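Local coordinates for aminotransferase AspB (PDB 3EZS), which probably binds pyridoxal 5'-phosphate and transfers amino groups between amino acids and keto acids, as class I and II aminotransferases do, at residues Arg69-Arg74 and Ala274-Asp279; Phe76-Lys81 and Leu208-Met213; Val223-Ser228 and Phe242-Ser247. One frame throughout, in Å; residues are numbered along the deposited sequence. Where two conformers were deposited one is given.

Contact 1. Residues Arg69-Arg74 and Ala274-Asp279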
ATOM      1  N   ARG A  69      17.944   6.213  -8.490  1.00 40.80           N
ATOM      2  CA  ARG A  69      18.446   7.327  -9.280  1.00 40.26           C
ATOM      3  C   ARG A  69      19.643   6.875 -10.134  1.00 39.33           C
ATOM      4  O   ARG A  69      19.750   7.246 -11.302  1.00 39.49           O
ATOM      5  CB  ARG A  69      18.831   8.519  -8.401  1.00 40.48           C
ATOM      6  CG  ARG A  69      17.647   9.138  -7.677  1.00 39.81           C
ATOM      7  CD  ARG A  69      17.935  10.559  -7.180  1.00 43.27           C
ATOM      8  NE  ARG A  69      19.033  10.612  -6.223  1.00 39.23           N
ATOM      9  CZ  ARG A  69      18.933  10.334  -4.925  1.00 50.38           C
ATOM     10  NH1 ARG A  69      17.776   9.974  -4.386  1.00 51.38           N
ATOM     11  NH2 ARG A  69      20.007  10.411  -4.158  1.00 50.84           N
ATOM     12  N   GLY A  70      20.536   6.082  -9.551  1.00 37.73           N
ATOM     13  CA  GLY A  70      21.704   5.569 -10.283  1.00 38.87           C
ATOM     14  C   GLY A  70      21.274   4.777 -11.510  1.00 39.46           C
ATOM     15  O   GLY A  70      21.839   4.937 -12.595  1.00 38.75           O
ATOM     16  N   PHE A  71      20.260   3.935 -11.323  1.00 39.26           N
ATOM     17  CA  PHE A  71      19.645   3.193 -12.426  1.00 40.14           C
ATOM     18  C   PHE A  71      19.182   4.127 -13.552  1.00 39.93           C
ATOM     19  O   PHE A  71      19.487   3.894 -14.731  1.00 41.32           O
ATOM     20  CB  PHE A  71      18.454   2.338 -11.948  1.00 38.68           C
ATOM     21  CG  PHE A  71      17.592   1.852 -13.079  1.00 41.15           C
ATOM     22  CD1 PHE A  71      18.049   0.858 -13.930  1.00 40.07           C
ATOM     23  CD2 PHE A  71      16.365   2.430 -13.330  1.00 40.98           C
ATOM     24  CE1 PHE A  71      17.304   0.456 -14.985  1.00 40.74           C
ATOM     25  CE2 PHE A  71      15.617   2.032 -14.387  1.00 39.13           C
ATOM     26  CZ  PHE A  71      16.075   1.015 -15.207  1.00 38.12           C
ATOM     27  N   PHE A  72      18.461   5.186 -13.192  1.00 41.21           N
ATOM     28  CA  PHE A  72      17.927   6.125 -14.187  1.00 41.59           C
ATOM     29  C   PHE A  72      19.057   6.815 -14.967  1.00 42.36           C
ATOM     30  O   PHE A  72      18.945   7.017 -16.184  1.00 40.04           O
ATOM     31  CB  PHE A  72      16.980   7.141 -13.553  1.00 43.11           C
ATOM     32  CG  PHE A  72      15.950   7.663 -14.499  1.00 41.63           C
ATOM     33  CD1 PHE A  72      14.749   6.997 -14.655  1.00 42.83           C
ATOM     34  CD2 PHE A  72      16.190   8.781 -15.263  1.00 39.77           C
ATOM     35  CE1 PHE A  72      13.806   7.453 -15.531  1.00 40.05           C
ATOM     36  CE2 PHE A  72      15.246   9.235 -16.143  1.00 34.61           C
ATOM     37  CZ  PHE A  72      14.057   8.573 -16.281  1.00 39.31           C
ATOM     38  N   LYS A  73      20.145   7.138 -14.270  1.00 40.89           N
ATOM     39  CA  LYS A  73      21.321   7.729 -14.892  1.00 41.68           C
ATOM     40  C   LYS A  73      21.980   6.782 -15.884  1.00 40.89           C
ATOM     41  O   LYS A  73      22.183   7.150 -17.024  1.00 43.26           O
ATOM     42  CB  LYS A  73      22.339   8.167 -13.825  1.00 42.43           C
ATOM     43  CG  LYS A  73      23.571   8.892 -14.381  1.00 43.85           C
ATOM     44  CD  LYS A  73      24.534   9.342 -13.269  1.00 44.92           C
ATOM     45  N   ARG A  74      22.309   5.569 -15.462  1.00 39.77           N
ATOM     46  CA  ARG A  74      22.916   4.599 -16.358  1.00 40.13           C
ATOM     47  C   ARG A  74      22.037   4.278 -17.550  1.00 39.96           C
ATOM     48  O   ARG A  74      22.521   4.173 -18.676  1.00 37.81           O
ATOM     49  CB  ARG A  74      23.183   3.285 -15.642  1.00 40.85           C
ATOM     50  CG  ARG A  74      24.226   3.328 -14.516  1.00 40.53           C
ATOM     51  CD  ARG A  74      24.620   1.890 -14.148  1.00 43.30           C
ATOM     52  NE  ARG A  74      23.456   1.064 -13.829  1.00 46.33           N
ATOM     53  CZ  ARG A  74      22.873   0.985 -12.631  1.00 47.69           C
ATOM     54  NH1 ARG A  74      23.298   1.700 -11.590  1.00 47.80           N
ATOM     55  NH2 ARG A  74      21.836   0.184 -12.469  1.00 42.15           N
ATOM     56  N   ALA A 274      19.902  -3.940  -4.057  1.00 37.03           N
ATOM     57  CA  ALA A 274      20.875  -4.784  -4.737  1.00 37.66           C
ATOM     58  C   ALA A 274      20.438  -4.994  -6.191  1.00 39.17           C
ATOM     59  O   ALA A 274      21.264  -4.924  -7.093  1.00 43.15           O
ATOM     60  CB  ALA A 274      21.051  -6.122  -3.994  1.00 34.41           C
ATOM     61  N   ALA A 275      19.138  -5.204  -6.416  1.00 39.46           N
ATOM     62  CA  ALA A 275      18.581  -5.385  -7.769  1.00 38.53           C
ATOM     63  C   ALA A 275      18.772  -4.149  -8.637  1.00 38.49           C
ATOM     64  O   ALA A 275      19.243  -4.254  -9.772  1.00 37.01           O
ATOM     65  CB  ALA A 275      17.068  -5.779  -7.712  1.00 36.16           C
ATOM     66  N   TRP A 276      18.447  -2.973  -8.100  1.00 40.93           N
ATOM     67  CA  TRP A 276      18.563  -1.736  -8.888  1.00 40.52           C
ATOM     68  C   TRP A 276      20.000  -1.346  -9.211  1.00 39.95           C
ATOM     69  O   TRP A 276      20.221  -0.661 -10.189  1.00 40.46           O
ATOM     70  CB  TRP A 276      17.861  -0.549  -8.215  1.00 40.20           C
ATOM     71  CG  TRP A 276      16.335  -0.567  -8.231  1.00 38.56           C
ATOM     72  CD1 TRP A 276      15.510  -0.749  -7.165  1.00 34.94           C
ATOM     73  CD2 TRP A 276      15.472  -0.368  -9.373  1.00 34.46           C
ATOM     74  NE1 TRP A 276      14.192  -0.675  -7.566  1.00 36.67           N
ATOM     75  CE2 TRP A 276      14.142  -0.456  -8.913  1.00 38.20           C
ATOM     76  CE3 TRP A 276      15.698  -0.152 -10.740  1.00 39.37           C
ATOM     77  CZ2 TRP A 276      13.033  -0.298  -9.765  1.00 39.13           C
ATOM     78  CZ3 TRP A 276      14.582  -0.015 -11.596  1.00 37.68           C
ATOM     79  CH2 TRP A 276      13.275  -0.065 -11.089  1.00 34.67           C
ATOM     80  N   LEU A 277      20.951  -1.738  -8.365  1.00 40.02           N
ATOM     81  CA  LEU A 277      22.361  -1.441  -8.574  1.00 39.76           C
ATOM     82  C   LEU A 277      23.018  -2.273  -9.696  1.00 40.69           C
ATOM     83  O   LEU A 277      24.050  -1.876 -10.234  1.00 38.52           O
ATOM     84  CB  LEU A 277      23.147  -1.697  -7.283  1.00 38.66           C
ATOM     85  CG  LEU A 277      23.027  -0.784  -6.066  1.00 39.65           C
ATOM     86  CD1 LEU A 277      23.495  -1.481  -4.762  1.00 36.16           C
ATOM     87  CD2 LEU A 277      23.795   0.532  -6.291  1.00 36.77           C
ATOM     88  N   ASP A 278      22.428  -3.422 -10.028  1.00 41.38           N
ATOM     89  CA  ASP A 278      23.013  -4.345 -11.003  1.00 41.54           C
ATOM     90  C   ASP A 278      22.259  -4.401 -12.325  1.00 43.68           C
ATOM     91  O   ASP A 278      21.007  -4.426 -12.341  1.00 43.04           O
ATOM     92  CB  ASP A 278      23.014  -5.748 -10.414  1.00 41.74           C
ATOM     93  CG  ASP A 278      23.565  -6.771 -11.369  1.00 38.99           C
ATOM     94  OD1 ASP A 278      24.766  -6.699 -11.676  1.00 44.45           O
ATOM     95  OD2 ASP A 278      22.801  -7.647 -11.808  1.00 38.67           O
ATOM     96  N   ASP A 279      23.023  -4.433 -13.422  1.00 42.81           N
ATOM     97  CA  ASP A 279      22.467  -4.521 -14.779  1.00 43.06           C
ATOM     98  C   ASP A 279      22.616  -5.899 -15.430  1.00 42.82           C
ATOM     99  O   ASP A 279      21.896  -6.220 -16.363  1.00 44.97           O
ATOM    100  CB  ASP A 279      23.132  -3.478 -15.686  1.00 44.40           C
ATOM    101  CG  ASP A 279      22.752  -2.041 -15.320  1.00 44.10           C
ATOM    102  OD1 ASP A 279      21.705  -1.822 -14.688  1.00 48.18           O
ATOM    103  OD2 ASP A 279      23.508  -1.132 -15.666  1.00 47.94           O
TER
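R74 and D279 meet tip to tip, their guanidinium and carboxylate planes turned 54° apart. The arginine grips the carboxylate side-on: NE donates to OD2 of D279 (2.9 Å) on its syn side, and NH2 of R74 reaches OD1 (3.0 Å) from above the carboxylate plane. The bend of the arginine chain at chi3 (-54°) sets NE facing the acid. The same NH2 of R74 also donates to the carbonyl O of W276 (2.9 Å), with NH2 in the plane of that carbonyl and the oxygen in the guanidinium plane. One nitrogen thus ties a charged side chain to a main-chain oxygen near the C-terminal end of helix 266-277. That helix packs here against helix 62-76, in the architecture of the fold type I pyridoxal-phosphate enzymes. R232 of the same chain forms a second salt bridge to OD1 of D279 and donates to the carbonyl O atoms of A275 and D278. Deeper in, F71 and W276 meet obliquely, ring planes at 54° and centroids 4.9 Å apart. CZ3 of W276 stands over one face of the phenyl ring, offset toward the rim, 3.5 Å from CD2 of F71, while CE3 of W276 sits 3.6 Å from CG of F71. The indole NE1 turns elsewhere, to OG of S240, and F242 adds a further ring against W276.

Contact 2. Residues Phe76-Lys81 and Leu208-Met213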
ATOM      1  N   PHE A  76      19.053   5.987 -18.772  1.00 41.51           N
ATOM      2  CA  PHE A  76      18.538   7.077 -19.608  1.00 42.01           C
ATOM      3  C   PHE A  76      19.462   8.276 -19.761  1.00 40.95           C
ATOM      4  O   PHE A  76      19.084   9.250 -20.417  1.00 40.14           O
ATOM      5  CB  PHE A  76      17.150   7.524 -19.099  1.00 42.08           C
ATOM      6  CG  PHE A  76      16.156   6.399 -19.019  1.00 41.59           C
ATOM      7  CD1 PHE A  76      15.570   5.899 -20.177  1.00 44.31           C
ATOM      8  CD2 PHE A  76      15.811   5.830 -17.789  1.00 47.97           C
ATOM      9  CE1 PHE A  76      14.667   4.861 -20.122  1.00 40.28           C
ATOM     10  CE2 PHE A  76      14.903   4.784 -17.715  1.00 42.67           C
ATOM     11  CZ  PHE A  76      14.330   4.296 -18.884  1.00 43.60           C
ATOM     12  N   LYS A  77      20.650   8.211 -19.159  1.00 41.42           N
ATOM     13  CA  LYS A  77      21.651   9.302 -19.212  1.00 41.21           C
ATOM     14  C   LYS A  77      21.147  10.620 -18.625  1.00 41.44           C
ATOM     15  O   LYS A  77      21.554  11.700 -19.052  1.00 41.29           O
ATOM     16  CB  LYS A  77      22.144   9.519 -20.651  1.00 40.90           C
ATOM     17  CG  LYS A  77      22.488   8.239 -21.424  1.00 48.51           C
ATOM     18  CD  LYS A  77      23.450   7.350 -20.665  1.00 53.07           C
ATOM     19  N   ILE A  78      20.242  10.526 -17.661  1.00 41.31           N
ATOM     20  CA  ILE A  78      19.679  11.689 -16.995  1.00 39.84           C
ATOM     21  C   ILE A  78      20.030  11.562 -15.519  1.00 40.55           C
ATOM     22  O   ILE A  78      19.896  10.486 -14.940  1.00 40.84           O
ATOM     23  CB  ILE A  78      18.153  11.747 -17.160  1.00 38.81           C
ATOM     24  CG1 ILE A  78      17.792  12.157 -18.584  1.00 40.72           C
ATOM     25  CG2 ILE A  78      17.533  12.744 -16.206  1.00 35.44           C
ATOM     26  CD1 ILE A  78      16.313  12.015 -18.886  1.00 45.59           C
ATOM     27  N   GLU A  79      20.484  12.656 -14.915  1.00 41.42           N
ATOM     28  CA  GLU A  79      20.830  12.660 -13.505  1.00 41.92           C
ATOM     29  C   GLU A  79      19.710  13.333 -12.768  1.00 41.86           C
ATOM     30  O   GLU A  79      19.613  14.555 -12.742  1.00 43.92           O
ATOM     31  CB  GLU A  79      22.157  13.376 -13.283  1.00 43.63           C
ATOM     32  CG  GLU A  79      22.719  13.199 -11.885  1.00 53.02           C
ATOM     33  CD  GLU A  79      24.246  13.304 -11.844  1.00 64.65           C
ATOM     34  OE1 GLU A  79      24.838  14.010 -12.695  1.00 67.89           O
ATOM     35  OE2 GLU A  79      24.851  12.661 -10.955  1.00 69.37           O
ATOM     36  N   LEU A  80      18.836  12.527 -12.193  1.00 41.70           N
ATOM     37  CA  LEU A  80      17.719  13.038 -11.444  1.00 40.23           C
ATOM     38  C   LEU A  80      18.189  13.622 -10.128  1.00 42.12           C
ATOM     39  O   LEU A  80      19.060  13.063  -9.456  1.00 42.26           O
ATOM     40  CB  LEU A  80      16.697  11.946 -11.174  1.00 39.77           C
ATOM     41  CG  LEU A  80      15.938  11.382 -12.383  1.00 43.22           C
ATOM     42  CD1 LEU A  80      15.194  10.136 -11.951  1.00 35.53           C
ATOM     43  CD2 LEU A  80      14.983  12.430 -13.034  1.00 39.77           C
ATOM     44  N   LYS A  81      17.602  14.769  -9.779  1.00 41.90           N
ATOM     45  CA  LYS A  81      17.873  15.439  -8.527  0.50 41.40           C
ATOM     46  C   LYS A  81      17.129  14.685  -7.416  1.00 41.96           C
ATOM     47  O   LYS A  81      16.218  13.904  -7.692  1.00 40.40           O
ATOM     48  CB  LYS A  81      17.450  16.908  -8.624  0.50 40.71           C
ATOM     49  CG  LYS A  81      18.272  17.655  -9.678  0.50 44.06           C
ATOM     50  CD  LYS A  81      17.770  19.039  -9.985  0.50 41.44           C
ATOM     51  CE  LYS A  81      18.633  19.689 -11.066  0.50 39.03           C
ATOM     52  NZ  LYS A  81      18.464  19.062 -12.405  0.50 33.99           N
ATOM     53  N   LEU A 208      10.128   9.224 -21.452  1.00 42.11           N
ATOM     54  CA  LEU A 208       9.468  10.511 -21.659  1.00 41.56           C
ATOM     55  C   LEU A 208      10.290  11.672 -21.044  1.00 41.35           C
ATOM     56  O   LEU A 208      10.163  12.830 -21.474  1.00 42.58           O
ATOM     57  CB  LEU A 208       8.034  10.445 -21.065  1.00 41.30           C
ATOM     58  CG  LEU A 208       7.115  11.671 -21.074  1.00 43.96           C
ATOM     59  CD1 LEU A 208       6.895  12.230 -22.503  1.00 36.60           C
ATOM     60  CD2 LEU A 208       5.764  11.347 -20.397  1.00 37.60           C
ATOM     61  N   LEU A 209      11.110  11.386 -20.025  1.00 41.52           N
ATOM     62  CA  LEU A 209      11.965  12.442 -19.436  1.00 40.95           C
ATOM     63  C   LEU A 209      13.109  12.832 -20.381  1.00 39.74           C
ATOM     64  O   LEU A 209      13.641  13.967 -20.303  1.00 38.54           O
ATOM     65  CB  LEU A 209      12.485  12.079 -18.034  1.00 40.28           C
ATOM     66  CG  LEU A 209      11.458  11.792 -16.923  1.00 43.31           C
ATOM     67  CD1 LEU A 209      12.128  11.830 -15.537  1.00 32.55           C
ATOM     68  CD2 LEU A 209      10.292  12.776 -16.954  1.00 28.93           C
ATOM     69  N   GLU A 210      13.483  11.931 -21.286  1.00 39.52           N
ATOM     70  CA  GLU A 210      14.486  12.279 -22.314  1.00 40.83           C
ATOM     71  C   GLU A 210      13.892  13.306 -23.297  1.00 41.03           C
ATOM     72  O   GLU A 210      14.589  14.192 -23.788  1.00 40.97           O
ATOM     73  CB  GLU A 210      14.931  11.055 -23.104  1.00 39.91           C
ATOM     74  CG  GLU A 210      15.609   9.970 -22.298  1.00 44.43           C
ATOM     75  CD  GLU A 210      16.061   8.805 -23.199  1.00 43.73           C
ATOM     76  OE1 GLU A 210      16.856   9.058 -24.106  1.00 44.33           O
ATOM     77  OE2 GLU A 210      15.639   7.643 -22.995  1.00 41.92           O
ATOM     78  N   ALA A 211      12.605  13.154 -23.595  1.00 40.64           N
ATOM     79  CA  ALA A 211      11.898  14.085 -24.467  1.00 41.31           C
ATOM     80  C   ALA A 211      11.868  15.467 -23.819  1.00 40.64           C
ATOM     81  O   ALA A 211      11.992  16.497 -24.485  1.00 40.74           O
ATOM     82  CB  ALA A 211      10.462  13.564 -24.746  1.00 40.12           C
ATOM     83  N   CYS A 212      11.699  15.468 -22.503  1.00 40.02           N
ATOM     84  CA  CYS A 212      11.684  16.681 -21.725  1.00 39.39           C
ATOM     85  C   CYS A 212      12.976  17.463 -21.869  1.00 40.08           C
ATOM     86  O   CYS A 212      12.944  18.677 -22.039  1.00 40.58           O
ATOM     87  CB  CYS A 212      11.416  16.364 -20.248  1.00 37.88           C
ATOM     88  SG  CYS A 212       9.680  16.039 -19.845  1.00 41.31           S
HETATM   89  N   MSE A 213      14.103  16.763 -21.788  1.00 42.08           N
HETATM   90  CA  MSE A 213      15.414  17.379 -21.919  1.00 42.66           C
HETATM   91  C   MSE A 213      15.558  18.043 -23.294  1.00 43.31           C
HETATM   92  O   MSE A 213      16.110  19.138 -23.397  1.00 44.24           O
HETATM   93  CB  MSE A 213      16.529  16.349 -21.762  1.00 40.77           C
HETATM   94  CG  MSE A 213      16.565  15.595 -20.451  1.00 43.96           C
HETATM   95 SE   MSE A 213      16.724  16.682 -18.882  0.75 37.09          SE
HETATM   96  CE  MSE A 213      18.471  17.477 -19.232  1.00 40.32           C
TER
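I78 points its side chain at helix 208-214 from the loop that joins helix 62-76 to strand 85-88, the edge strand of the mixed sheet in the large domain of this fold type I aminotransferase family. Its CB heads for the helix, and CG1, anti to the carbonyl carbon (chi1 -74°), passes 4.1 Å from CG of M213, a selenomethionine in this crystal. The side chains of I78 and M213 slide past each other in opposite directions. An extended second torsion carries CD1 on to the helix surface, where this one methyl touches three residues. CD1 of I78 lies 3.6 Å from the carbonyl O of L209 and 3.9 Å from CB of that residue, with CG of M213 also at 3.9 Å and CG of E210 at 4.0 Å. The methyl therefore rests against the peptide joining L209 to E210. F76 and E210 cross at about a right angle. OE2 of E210 comes in at the edge of the phenyl ring, near its plane, 3.3 Å from CD1 of F76, while its hydrogen bond goes to the backbone N of S207. K77, with positive phi, is the first residue beyond helix 62-76 to leave helical angles. No hydrogen bond spans the two segments. Further along the loop, L80 and L209 cross at about a right angle, methyl against methyl, CD2 of L80 lying 3.8 Å from CD1 of L209.

Contact 3. Residues Val223-Ser228 and Phe242-Ser247; sequences VLVIHS and FIAGDS. With PO4 (phosphate ion), chain C.
The backbone N-H of H227 donates to the carbonyl O of F242, nearly straight at 173° with N to O 2.8 Å, and F242 N returns a bond to H227 O from above that carbonyl's plane. V225 and A244 form the second hydrogen-bonded pair, 2.9 Å from V225 N to A244 O, in two antiparallel neighbours of the seven-stranded mixed sheet of the large domain. Past the last pair, D246 N donates to V223 O (2.9 Å). D246 then caps helix 247-257 with OD1 while OD2 takes the N of N222. G245, the last residue of its strand, has backbone angles open to glycine, and V223 O lies close against its CA. On one face H227 and F242 lie side by side, rings nearly parallel (10°) but slid apart, so that H227 CB, 3.6 Å from the phenyl centroid, makes a CH-pi contact over its face. The phenyl gets there through F242 CG lying between N and the carbonyl carbon (chi1 65°). On the other face I226 CG1 meets I243 CD1 at 4.0 Å, facing helix 92-102. At the strand's end S228 OG lies doubtfully close to O1 of a phosphate ion, probably from the crystallisation liquor. S230, R239 and the backbone N atoms of S91 and R92 also hold it. Such a cluster of hydroxyl, guanidinium and N-H donors is consistent with a pocket for the cofactor's phosphate.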
ATOM      1  N   VAL A 223       5.246  16.671 -16.007  1.00 38.91           N
ATOM      2  CA  VAL A 223       5.587  15.346 -16.551  1.00 38.67           C
ATOM      3  C   VAL A 223       6.196  14.399 -15.513  1.00 38.84           C
ATOM      4  O   VAL A 223       7.048  14.796 -14.695  1.00 35.54           O
ATOM      5  CB  VAL A 223       6.533  15.503 -17.763  1.00 39.14           C
ATOM      6  CG1 VAL A 223       6.949  14.144 -18.343  1.00 34.79           C
ATOM      7  CG2 VAL A 223       5.874  16.386 -18.851  1.00 38.66           C
ATOM      8  N   LEU A 224       5.750  13.142 -15.579  1.00 39.59           N
ATOM      9  CA  LEU A 224       6.150  12.079 -14.666  1.00 41.29           C
ATOM     10  C   LEU A 224       6.204  10.725 -15.390  1.00 39.60           C
ATOM     11  O   LEU A 224       5.485  10.495 -16.351  1.00 39.22           O
ATOM     12  CB  LEU A 224       5.148  11.982 -13.504  1.00 43.65           C
ATOM     13  CG  LEU A 224       5.002  13.227 -12.606  1.00 45.25           C
ATOM     14  CD1 LEU A 224       3.593  13.403 -12.177  1.00 54.01           C
ATOM     15  CD2 LEU A 224       5.964  13.235 -11.429  1.00 42.61           C
ATOM     16  N   VAL A 225       7.090   9.856 -14.927  1.00 39.86           N
ATOM     17  CA  VAL A 225       7.268   8.519 -15.480  1.00 36.86           C
ATOM     18  C   VAL A 225       7.208   7.573 -14.290  1.00 38.54           C
ATOM     19  O   VAL A 225       7.666   7.908 -13.207  1.00 42.72           O
ATOM     20  CB  VAL A 225       8.613   8.359 -16.261  1.00 37.42           C
ATOM     21  CG1 VAL A 225       8.665   9.265 -17.524  1.00 33.02           C
ATOM     22  CG2 VAL A 225       9.814   8.630 -15.359  1.00 35.83           C
ATOM     23  N   ILE A 226       6.638   6.400 -14.498  1.00 39.96           N
ATOM     24  CA  ILE A 226       6.449   5.402 -13.452  1.00 39.15           C
ATOM     25  C   ILE A 226       7.207   4.125 -13.837  1.00 38.19           C
ATOM     26  O   ILE A 226       7.038   3.611 -14.930  1.00 39.47           O
ATOM     27  CB  ILE A 226       4.931   5.135 -13.242  1.00 38.83           C
ATOM     28  CG1 ILE A 226       4.273   6.385 -12.657  1.00 32.96           C
ATOM     29  CG2 ILE A 226       4.697   3.904 -12.321  1.00 38.37           C
ATOM     30  CD1 ILE A 226       2.762   6.275 -12.408  1.00 39.54           C
ATOM     31  N   HIS A 227       8.051   3.635 -12.936  1.00 39.61           N
ATOM     32  CA  HIS A 227       8.872   2.446 -13.190  1.00 40.43           C
ATOM     33  C   HIS A 227       8.621   1.376 -12.148  1.00 39.73           C
ATOM     34  O   HIS A 227       8.093   1.661 -11.072  1.00 40.15           O
ATOM     35  CB  HIS A 227      10.359   2.827 -13.250  1.00 39.71           C
ATOM     36  CG  HIS A 227      10.736   3.590 -14.487  1.00 42.23           C
ATOM     37  ND1 HIS A 227      11.451   3.023 -15.523  1.00 40.17           N
ATOM     38  CD2 HIS A 227      10.479   4.870 -14.865  1.00 48.38           C
ATOM     39  CE1 HIS A 227      11.639   3.923 -16.475  1.00 43.60           C
ATOM     40  NE2 HIS A 227      11.058   5.054 -16.105  1.00 35.79           N
ATOM     41  N   SER A 228       8.974   0.140 -12.502  1.00 39.49           N
ATOM     42  CA  SER A 228       8.832  -1.022 -11.630  1.00 40.73           C
ATOM     43  C   SER A 228       9.989  -1.977 -11.849  1.00 41.34           C
ATOM     44  O   SER A 228      10.501  -2.067 -12.939  1.00 42.22           O
ATOM     45  CB  SER A 228       7.553  -1.774 -11.952  1.00 41.25           C
ATOM     46  OG  SER A 228       7.475  -2.984 -11.209  1.00 43.66           O
ATOM     47  N   PHE A 242       9.177   3.187  -8.696  1.00 38.21           N
ATOM     48  CA  PHE A 242       9.372   4.594  -8.438  1.00 37.80           C
ATOM     49  C   PHE A 242       8.587   5.446  -9.423  1.00 38.11           C
ATOM     50  O   PHE A 242       8.046   4.953 -10.426  1.00 37.96           O
ATOM     51  CB  PHE A 242      10.869   4.988  -8.396  1.00 38.73           C
ATOM     52  CG  PHE A 242      11.628   4.838  -9.708  1.00 39.70           C
ATOM     53  CD1 PHE A 242      11.611   5.851 -10.666  1.00 37.64           C
ATOM     54  CD2 PHE A 242      12.431   3.728  -9.935  1.00 41.50           C
ATOM     55  CE1 PHE A 242      12.329   5.725 -11.861  1.00 39.24           C
ATOM     56  CE2 PHE A 242      13.154   3.601 -11.116  1.00 41.18           C
ATOM     57  CZ  PHE A 242      13.104   4.607 -12.076  1.00 37.72           C
ATOM     58  N   ILE A 243       8.495   6.717  -9.077  1.00 38.11           N
ATOM     59  CA  ILE A 243       7.892   7.746  -9.906  1.00 37.28           C
ATOM     60  C   ILE A 243       8.903   8.896  -9.915  1.00 39.02           C
ATOM     61  O   ILE A 243       9.393   9.308  -8.859  1.00 39.09           O
ATOM     62  CB  ILE A 243       6.503   8.186  -9.422  1.00 37.16           C
ATOM     63  CG1 ILE A 243       5.935   9.246 -10.370  1.00 35.53           C
ATOM     64  CG2 ILE A 243       6.542   8.691  -7.984  1.00 34.96           C
ATOM     65  CD1 ILE A 243       4.468   9.482 -10.180  1.00 38.34           C
ATOM     66  N   ALA A 244       9.230   9.375 -11.119  1.00 38.44           N
ATOM     67  CA  ALA A 244      10.209  10.426 -11.314  1.00 38.43           C
ATOM     68  C   ALA A 244       9.681  11.517 -12.249  1.00 39.60           C
ATOM     69  O   ALA A 244       8.899  11.241 -13.174  1.00 39.35           O
ATOM     70  CB  ALA A 244      11.505   9.821 -11.871  1.00 36.93           C
ATOM     71  N   GLY A 245      10.095  12.757 -11.997  1.00 41.15           N
ATOM     72  CA  GLY A 245       9.671  13.886 -12.826  1.00 42.28           C
ATOM     73  C   GLY A 245       9.520  15.181 -12.051  1.00 40.47           C
ATOM     74  O   GLY A 245      10.357  15.492 -11.209  1.00 40.42           O
ATOM     75  N   ASP A 246       8.438  15.902 -12.349  1.00 40.50           N
ATOM     76  CA  ASP A 246       8.087  17.223 -11.761  1.00 42.22           C
ATOM     77  C   ASP A 246       8.271  17.259 -10.245  1.00 43.43           C
ATOM     78  O   ASP A 246       7.462  16.693  -9.508  1.00 43.38           O
ATOM     79  CB  ASP A 246       6.634  17.566 -12.107  1.00 42.40           C
ATOM     80  CG  ASP A 246       6.280  19.027 -11.860  1.00 41.70           C
ATOM     81  OD1 ASP A 246       6.774  19.653 -10.899  1.00 35.01           O
ATOM     82  OD2 ASP A 246       5.435  19.528 -12.634  1.00 36.83           O
ATOM     83  N   SER A 247       9.316  17.958  -9.796  1.00 42.68           N
ATOM     84  CA  SER A 247       9.659  18.001  -8.390  1.00 42.46           C
ATOM     85  C   SER A 247       8.670  18.763  -7.550  1.00 43.61           C
ATOM     86  O   SER A 247       8.653  18.571  -6.350  1.00 42.30           O
ATOM     87  CB  SER A 247      11.056  18.589  -8.192  1.00 43.98           C
ATOM     88  OG  SER A 247      11.154  19.919  -8.700  1.00 38.12           O
TER
HETATM   89  P   PO4 C 376       4.012  -3.850 -10.560  1.00 38.17           P
HETATM   90  O1  PO4 C 376       5.151  -2.871 -10.508  1.00 41.02           O
HETATM   91  O2  PO4 C 376       2.967  -3.497  -9.558  1.00 37.69           O
HETATM   92  O3  PO4 C 376       4.514  -5.210 -10.225  1.00 37.68           O
HETATM   93  O4  PO4 C 376       3.384  -3.771 -11.919  1.00 45.59           O

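How the contacts relate
The three contacts lie close together in the large domain: the centres of contacts 2 and 3 are about 10 Å apart, and contact 1 lies about 15 Å from each. Contact 3 is in the mixed sheet itself. Helix 62-76 supplies 69-74 to contact 1 and ends at F76, where contact 2 begins; helix 208-214 of contact 2 is followed, after a short loop, by strand 223-228. Along the chain, contacts 2 and 3 follow in series, both inside the long loop closed by contact 1. F72 packs on L80 and F242, and W276 on F242, so apolar side chains of helices 62-76 and 266-277 meet on strand 241-245, beside the probable cofactor pocket.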